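Local coordinates for transposon Tn7 transposition protein TnsA (Escherichia coli, PDB 1T0F), which cuts the 5' DNA strands at the ends of the Tn7 transposon and, together with TnsB, forms the transposase that moves it, at residues 143-146 with 147-151; 202-205 with 206-210; 211-214 with 215-219. All blocks are in the same frame, centred on the assembly; numbering follows the deposited sequence.

Contact 1: residues 143-146 with 147-151. With MLA (malonic acid), chain F.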
loop_
_atom_site.group_PDB
_atom_site.type_symbol
_atom_site.label_atom_id
_atom_site.label_comp_id
_atom_site.label_asym_id
_atom_site.label_seq_id
_atom_site.Cartn_x
_atom_site.Cartn_y
_atom_site.Cartn_z
ATOM N N GLU A 143 11.225 -15.301 13.035
ATOM C CA GLU A 143 12.333 -14.590 13.658
ATOM C C GLU A 143 13.086 -13.623 12.741
ATOM O O GLU A 143 13.359 -12.489 13.136
ATOM C CB GLU A 143 13.292 -15.604 14.298
ATOM C CG GLU A 143 12.597 -16.438 15.374
ATOM C CD GLU A 143 13.426 -17.614 15.856
ATOM O OE1 GLU A 143 13.945 -18.360 15.003
ATOM O OE2 GLU A 143 13.547 -17.800 17.087
ATOM N N ARG A 144 13.414 -14.044 11.525
ATOM C CA ARG A 144 14.130 -13.148 10.617
ATOM C C ARG A 144 13.245 -11.962 10.212
ATOM O O ARG A 144 13.726 -10.836 10.080
ATOM C CB ARG A 144 14.595 -13.900 9.369
ATOM C CG ARG A 144 15.361 -13.028 8.376
ATOM C CD ARG A 144 16.512 -12.294 9.065
ATOM N NE ARG A 144 17.368 -11.585 8.114
ATOM C CZ ARG A 144 18.377 -10.792 8.467
ATOM N NH1 ARG A 144 18.658 -10.599 9.749
ATOM N NH2 ARG A 144 19.117 -10.202 7.536
ATOM N N THR A 145 11.954 -12.213 10.022
ATOM C CA THR A 145 11.034 -11.135 9.654
ATOM C C THR A 145 11.045 -10.113 10.778
ATOM O O THR A 145 11.111 -8.908 10.526
ATOM C CB THR A 145 9.603 -11.654 9.444
ATOM O OG1 THR A 145 9.582 -12.521 8.308
ATOM C CG2 THR A 145 8.629 -10.492 9.206
ATOM N N LEU A 146 10.998 -10.600 12.017
ATOM C CA LEU A 146 11.020 -9.734 13.191
ATOM C C LEU A 146 12.339 -8.959 13.283
ATOM O O LEU A 146 12.350 -7.799 13.696
ATOM C CB LEU A 146 10.805 -10.551 14.476
ATOM C CG LEU A 146 9.405 -11.149 14.699
ATOM C CD1 LEU A 146 9.401 -11.983 15.977
ATOM C CD2 LEU A 146 8.356 -10.028 14.806
ATOM N N GLU A 147 13.452 -9.586 12.907
ATOM C CA GLU A 147 14.734 -8.870 12.958
ATOM C C GLU A 147 14.724 -7.707 11.968
ATOM O O GLU A 147 15.168 -6.605 12.287
ATOM C CB GLU A 147 15.915 -9.785 12.603
ATOM C CG GLU A 147 16.197 -10.903 13.580
ATOM C CD GLU A 147 17.470 -11.653 13.220
ATOM O OE1 GLU A 147 17.651 -11.978 12.030
ATOM O OE2 GLU A 147 18.288 -11.916 14.124
ATOM N N LYS A 148 14.227 -7.959 10.764
ATOM C CA LYS A 148 14.192 -6.914 9.748
ATOM C C LYS A 148 13.211 -5.811 10.127
ATOM O O LYS A 148 13.435 -4.639 9.827
ATOM C CB LYS A 148 13.855 -7.508 8.383
ATOM C CG LYS A 148 15.018 -8.319 7.803
ATOM C CD LYS A 148 14.775 -8.735 6.367
ATOM C CE LYS A 148 13.691 -9.792 6.260
ATOM N NZ LYS A 148 13.400 -10.113 4.832
ATOM N N LEU A 149 12.132 -6.186 10.799
ATOM C CA LEU A 149 11.159 -5.194 11.240
ATOM C C LEU A 149 11.787 -4.336 12.335
ATOM O O LEU A 149 11.527 -3.139 12.408
ATOM C CB LEU A 149 9.893 -5.878 11.759
ATOM C CG LEU A 149 8.980 -6.502 10.704
ATOM C CD1 LEU A 149 7.890 -7.334 11.392
ATOM C CD2 LEU A 149 8.352 -5.395 9.843
ATOM N N GLU A 150 12.622 -4.936 13.188
ATOM C CA GLU A 150 13.270 -4.163 14.250
ATOM C C GLU A 150 14.233 -3.139 13.639
ATOM O O GLU A 150 14.336 -2.004 14.113
ATOM C CB GLU A 150 14.015 -5.095 15.218
ATOM C CG GLU A 150 14.785 -4.404 16.336
ATOM C CD GLU A 150 13.926 -3.516 17.226
ATOM O OE1 GLU A 150 12.676 -3.629 17.190
ATOM O OE2 GLU A 150 14.513 -2.710 17.980
ATOM N N LEU A 151 14.949 -3.536 12.591
ATOM C CA LEU A 151 15.872 -2.602 11.935
ATOM C C LEU A 151 15.078 -1.405 11.416
ATOM O O LEU A 151 15.459 -0.243 11.604
ATOM C CB LEU A 151 16.565 -3.269 10.746
ATOM C CG LEU A 151 17.594 -4.363 11.040
ATOM C CD1 LEU A 151 18.141 -4.900 9.719
ATOM C CD2 LEU A 151 18.724 -3.796 11.908
HETATM C C1 MLA F . 17.859 -11.476 4.455
HETATM O O1A MLA F . 17.094 -11.780 5.314
HETATM O O1B MLA F . 19.118 -11.095 4.712
HETATM C C2 MLA F . 17.561 -11.458 2.956
HETATM C C3 MLA F . 16.319 -12.213 2.510
HETATM O O3A MLA F . 16.264 -13.385 2.296
HETATM O O3B MLA F . 15.245 -11.403 2.382
#
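Arg144 and Glu147, three residues apart on helix 143-159, meet in a salt bridge: Arg144 NH1 gives a hydrogen bond of 2.8 Å to Glu147 OE1. The oxygen lies close to the guanidinium plane, but the N-H comes down on the carboxylate from above its plane, and the two flat groups are 67° apart. NE and NH2 serve the bound malonic acid, probably from the crystallisation liquor: Arg144 NE reaches O1A at 2.8 Å and Arg144 NH2 reaches O1B at 3.0 Å, one carboxylate gripped by two N-H groups. Lys148 brings its CG over a guanidinium face, 4.0 Å from Arg144 NE, and its NZ makes a weak bond to O3B of the second carboxylate. Arg144 CG is anti to the backbone N, and a bend at chi2 (53°) carries the guanidinium along the helix toward these partners. Farther out, Lys103 O also accepts from Arg144 NH2, and Val106 N adds a bond to the malonic acid. On another side of the helix, Leu149 CD1 packs against Thr145 CG2 at 3.9 Å and faces strand 163-166, near Gln133 and the active-site Lys135. A leucine in place of Arg144 would probably leave Glu147 without its cationic mate and the malonate held far less firmly. With Arg144 and Lys148 both directed at it, the site is consistent with a pocket that favours an anion.

Contact 2: residues 202-205 with 206-210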
loop_
_atom_site.group_PDB
_atom_site.type_symbol
_atom_site.label_atom_id
_atom_site.label_comp_id
_atom_site.label_asym_id
_atom_site.label_seq_id
_atom_site.Cartn_x
_atom_site.Cartn_y
_atom_site.Cartn_z
ATOM N N ALA A 202 -18.582 10.356 -16.394
ATOM C CA ALA A 202 -18.513 11.379 -15.355
ATOM C C ALA A 202 -19.738 12.292 -15.388
ATOM O O ALA A 202 -20.231 12.719 -14.342
ATOM C CB ALA A 202 -17.247 12.211 -15.526
ATOM N N HIS A 203 -20.219 12.595 -16.590
ATOM C CA HIS A 203 -21.387 13.458 -16.736
ATOM C C HIS A 203 -22.648 12.762 -16.242
ATOM O O HIS A 203 -23.451 13.357 -15.525
ATOM C CB HIS A 203 -21.574 13.877 -18.196
ATOM C CG HIS A 203 -20.524 14.821 -18.694
ATOM N ND1 HIS A 203 -19.275 14.402 -19.099
ATOM C CD2 HIS A 203 -20.531 16.169 -18.834
ATOM C CE1 HIS A 203 -18.558 15.448 -19.469
ATOM N NE2 HIS A 203 -19.296 16.533 -19.318
ATOM N N ILE A 204 -22.812 11.501 -16.626
ATOM C CA ILE A 204 -23.974 10.725 -16.217
ATOM C C ILE A 204 -24.003 10.572 -14.698
ATOM O O ILE A 204 -25.016 10.840 -14.054
ATOM C CB ILE A 204 -23.962 9.324 -16.872
ATOM C CG1 ILE A 204 -24.026 9.468 -18.393
ATOM C CG2 ILE A 204 -25.135 8.489 -16.363
ATOM C CD1 ILE A 204 -23.937 8.152 -19.143
ATOM N N LEU A 205 -22.880 10.145 -14.129
ATOM C CA LEU A 205 -22.788 9.960 -12.690
ATOM C C LEU A 205 -23.034 11.266 -11.947
ATOM O O LEU A 205 -23.560 11.271 -10.836
ATOM C CB LEU A 205 -21.412 9.387 -12.327
ATOM C CG LEU A 205 -21.271 7.868 -12.487
ATOM C CD1 LEU A 205 -21.880 7.401 -13.793
ATOM C CD2 LEU A 205 -19.803 7.491 -12.409
ATOM N N GLN A 206 -22.654 12.371 -12.577
ATOM C CA GLN A 206 -22.821 13.697 -12.001
ATOM C C GLN A 206 -24.302 14.045 -11.803
ATOM O O GLN A 206 -24.711 14.459 -10.717
ATOM C CB GLN A 206 -22.152 14.726 -12.917
ATOM C CG GLN A 206 -22.214 16.161 -12.438
ATOM C CD GLN A 206 -21.524 17.114 -13.402
ATOM O OE1 GLN A 206 -20.307 17.043 -13.603
ATOM N NE2 GLN A 206 -22.300 18.005 -14.012
ATOM N N GLU A 207 -25.112 13.872 -12.842
ATOM C CA GLU A 207 -26.531 14.196 -12.713
ATOM C C GLU A 207 -27.323 13.149 -11.930
ATOM O O GLU A 207 -28.289 13.487 -11.246
ATOM C CB GLU A 207 -27.168 14.420 -14.087
ATOM C CG GLU A 207 -27.210 13.212 -14.996
ATOM C CD GLU A 207 -28.072 13.454 -16.227
ATOM O OE1 GLU A 207 -27.777 14.401 -16.987
ATOM O OE2 GLU A 207 -29.049 12.699 -16.431
ATOM N N LYS A 208 -26.919 11.885 -12.023
ATOM C CA LYS A 208 -27.605 10.815 -11.302
ATOM C C LYS A 208 -26.974 10.656 -9.918
ATOM O O LYS A 208 -27.103 9.611 -9.275
ATOM C CB LYS A 208 -27.493 9.500 -12.081
ATOM C CG LYS A 208 -28.024 9.565 -13.510
ATOM C CD LYS A 208 -29.535 9.700 -13.545
ATOM C CE LYS A 208 -30.050 9.858 -14.975
ATOM N NZ LYS A 208 -29.650 8.722 -15.857
ATOM N N GLY A 209 -26.301 11.711 -9.469
ATOM C CA GLY A 209 -25.624 11.706 -8.184
ATOM C C GLY A 209 -26.349 11.080 -7.008
ATOM O O GLY A 209 -25.727 10.426 -6.169
ATOM N N ASP A 210 -27.662 11.269 -6.933
ATOM C CA ASP A 210 -28.429 10.722 -5.818
ATOM C C ASP A 210 -28.865 9.276 -6.004
ATOM O O ASP A 210 -29.403 8.671 -5.078
ATOM C CB ASP A 210 -29.673 11.581 -5.558
ATOM C CG ASP A 210 -29.329 12.976 -5.080
ATOM O OD1 ASP A 210 -28.615 13.097 -4.058
ATOM O OD2 ASP A 210 -29.777 13.950 -5.724
#
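Backbone bonds from Gln206 N to Ala202 O, Glu207 N to His203 O and Lys208 N to Ile204 O carry helix 198-207 through its last turn, the first with an N-H...O angle of 135°, before Lys208 leaves helical geometry.

Ile204 and Lys208 provide the main side-chain meeting, Ile204 CG2 lying 4.2 Å from Lys208 CG. That same methylene comes within 3.3 Å of Ile204 O, because chi1 of -56° puts Lys208 CG anti to its carbonyl carbon and beside the backbone N. Glu207 approaches the same carbonyl, its CG 3.4 Å from Ile204 O; chi1 of 65° wedges that CG between backbone N and carbonyl carbon. Gln206 uses its CB, 3.1 Å from Ala202 O, before its extended chain runs outward.

Helix 213-223 packs against Ile204 and Lys208, while Leu205 and Ala202 rest on Ile262. Gly209 pairs through its backbone with Ala258. No charged pair links the two segments: main-chain bonds and aliphatic carbons hold this helix end together, and the lysine contributes its methylenes rather than its charge.

Contact 3: residues 211-214 with 215-219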
loop_
_atom_site.group_PDB
_atom_site.type_symbol
_atom_site.label_atom_id
_atom_site.label_comp_id
_atom_site.label_asym_id
_atom_site.label_seq_id
_atom_site.Cartn_x
_atom_site.Cartn_y
_atom_site.Cartn_z
ATOM N N GLU A 211 -28.636 8.715 -7.185
ATOM C CA GLU A 211 -29.055 7.344 -7.443
ATOM C C GLU A 211 -27.985 6.273 -7.240
ATOM O O GLU A 211 -26.785 6.552 -7.289
ATOM C CB GLU A 211 -29.653 7.249 -8.853
ATOM C CG GLU A 211 -30.934 8.077 -8.994
ATOM C CD GLU A 211 -31.556 8.010 -10.381
ATOM O OE1 GLU A 211 -31.890 6.897 -10.842
ATOM O OE2 GLU A 211 -31.722 9.080 -11.007
ATOM N N ASN A 212 -28.443 5.048 -6.994
ATOM C CA ASN A 212 -27.568 3.901 -6.769
ATOM C C ASN A 212 -26.766 3.586 -8.032
ATOM O O ASN A 212 -27.318 3.511 -9.129
ATOM C CB ASN A 212 -28.409 2.692 -6.339
ATOM C CG ASN A 212 -27.602 1.414 -6.252
ATOM O OD1 ASN A 212 -27.416 0.713 -7.245
ATOM N ND2 ASN A 212 -27.110 1.111 -5.058
ATOM N N ILE A 213 -25.458 3.387 -7.867
ATOM C CA ILE A 213 -24.575 3.122 -9.000
ATOM C C ILE A 213 -24.936 1.921 -9.874
ATOM O O ILE A 213 -24.812 1.989 -11.094
ATOM C CB ILE A 213 -23.096 2.974 -8.525
ATOM C CG1 ILE A 213 -22.174 2.775 -9.729
ATOM C CG2 ILE A 213 -22.966 1.804 -7.575
ATOM C CD1 ILE A 213 -22.165 3.939 -10.690
ATOM N N ILE A 214 -25.373 0.822 -9.269
ATOM C CA ILE A 214 -25.723 -0.360 -10.053
ATOM C C ILE A 214 -26.984 -0.096 -10.885
ATOM O O ILE A 214 -27.050 -0.461 -12.061
ATOM C CB ILE A 214 -25.951 -1.589 -9.146
ATOM C CG1 ILE A 214 -24.744 -1.784 -8.217
ATOM C CG2 ILE A 214 -26.161 -2.831 -10.001
ATOM C CD1 ILE A 214 -23.413 -1.944 -8.944
ATOM N N ASN A 215 -27.976 0.546 -10.275
ATOM C CA ASN A 215 -29.212 0.863 -10.985
ATOM C C ASN A 215 -28.900 1.751 -12.184
ATOM O O ASN A 215 -29.355 1.490 -13.298
ATOM C CB ASN A 215 -30.202 1.575 -10.062
ATOM C CG ASN A 215 -30.762 0.661 -8.998
ATOM O OD1 ASN A 215 -30.727 -0.562 -9.136
ATOM N ND2 ASN A 215 -31.299 1.248 -7.935
ATOM N N VAL A 216 -28.103 2.793 -11.956
ATOM C CA VAL A 216 -27.731 3.704 -13.027
ATOM C C VAL A 216 -27.020 2.990 -14.176
ATOM O O VAL A 216 -27.349 3.218 -15.342
ATOM C CB VAL A 216 -26.837 4.853 -12.507
ATOM C CG1 VAL A 216 -26.307 5.670 -13.676
ATOM C CG2 VAL A 216 -27.637 5.749 -11.579
ATOM N N CYS A 217 -26.051 2.132 -13.863
ATOM C CA CYS A 217 -25.340 1.409 -14.914
ATOM C C CYS A 217 -26.310 0.614 -15.787
ATOM O O CYS A 217 -26.172 0.578 -17.009
ATOM C CB CYS A 217 -24.307 0.448 -14.317
ATOM S SG CYS A 217 -22.866 1.269 -13.600
ATOM N N LYS A 218 -27.280 -0.033 -15.153
ATOM C CA LYS A 218 -28.256 -0.826 -15.889
ATOM C C LYS A 218 -29.199 0.052 -16.692
ATOM O O LYS A 218 -29.547 -0.270 -17.829
ATOM C CB LYS A 218 -29.044 -1.719 -14.929
ATOM C CG LYS A 218 -28.248 -2.947 -14.508
ATOM C CD LYS A 218 -29.030 -3.914 -13.634
ATOM C CE LYS A 218 -29.070 -3.471 -12.185
ATOM N NZ LYS A 218 -29.358 -4.633 -11.287
ATOM N N GLN A 219 -29.605 1.168 -16.102
ATOM C CA GLN A 219 -30.503 2.085 -16.781
ATOM C C GLN A 219 -29.773 2.721 -17.958
ATOM O O GLN A 219 -30.393 3.102 -18.951
ATOM C CB GLN A 219 -31.009 3.143 -15.793
ATOM C CG GLN A 219 -31.749 2.520 -14.609
ATOM C CD GLN A 219 -32.368 3.536 -13.667
ATOM O OE1 GLN A 219 -33.348 4.201 -14.006
ATOM N NE2 GLN A 219 -31.800 3.656 -12.473
HETATM O O HOH W 1 -31.149 4.126 -8.040
#
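Asn212 reaches forward over the first turn of helix 213-223 and meets Asn215 with its side-chain oxygen. Placing CG anti to the backbone N (chi1 173°) brings OD1 to the amides of the first turn, where it accepts from Asn215 N at 3.1 Å, in the carbonyl plane and on a lone pair. A second, weak bond comes to Asn212 OD1 from Ile214 N, more sharply bent at 123°. The other end of the amide, ND2, is fixed by Arg253 O, which leaves this group little freedom to flip.

Asn215 crosses the Asn212 side chain at about a right angle, their amide planes 51° apart, and its ND2 passes 3.6 Å from Asn212 CB. A water accepts from both Asn215 ND2 and Asn212 N, bridging the side chain to the backbone just ahead of the helix.

Beyond the cap, in Val216, CG1 stands anti to the backbone N, which puts CG2 beside that N and 3.7 Å from Glu211 CB. Ile213 folds its terminal CD1 to 4.0 Å from Cys217 SG, an apolar pair buried among Leu260, Thr231 and Leu232. One turn along, Ile214 CG2 meets the aliphatic end of Lys218, 3.7 Å from its CE. Gln219 extends its chain and gives a weak bond from NE2 to Asn215 O.

An asparagine accepting from the second and third amides after it is a classic helix N-cap, here opening helix 213-223 in the TnsA C-terminal region.

In the fold
Contact 1 belongs to the nuclease part, on the helix of a beta-alpha-beta unit, while contacts 2 and 3 lie across the chain's centre in the C-terminal region, their centres about 48 to 49 Å from its own. Contacts 2 and 3 are neighbours, about 10 Å between centres, one ending helix 198-207 and the other starting helix 213-223; Val216 packs on both Ile204 and Lys208. All three are partly buried, but contact 1 has no fully exposed residue among those touching, whereas contacts 2 and 3 mix buried and exposed ones. Charges converge on an anion in contact 1, main-chain bonds and methylenes finish a helix in contact 2, and a side-chain amide caps one in contact 3.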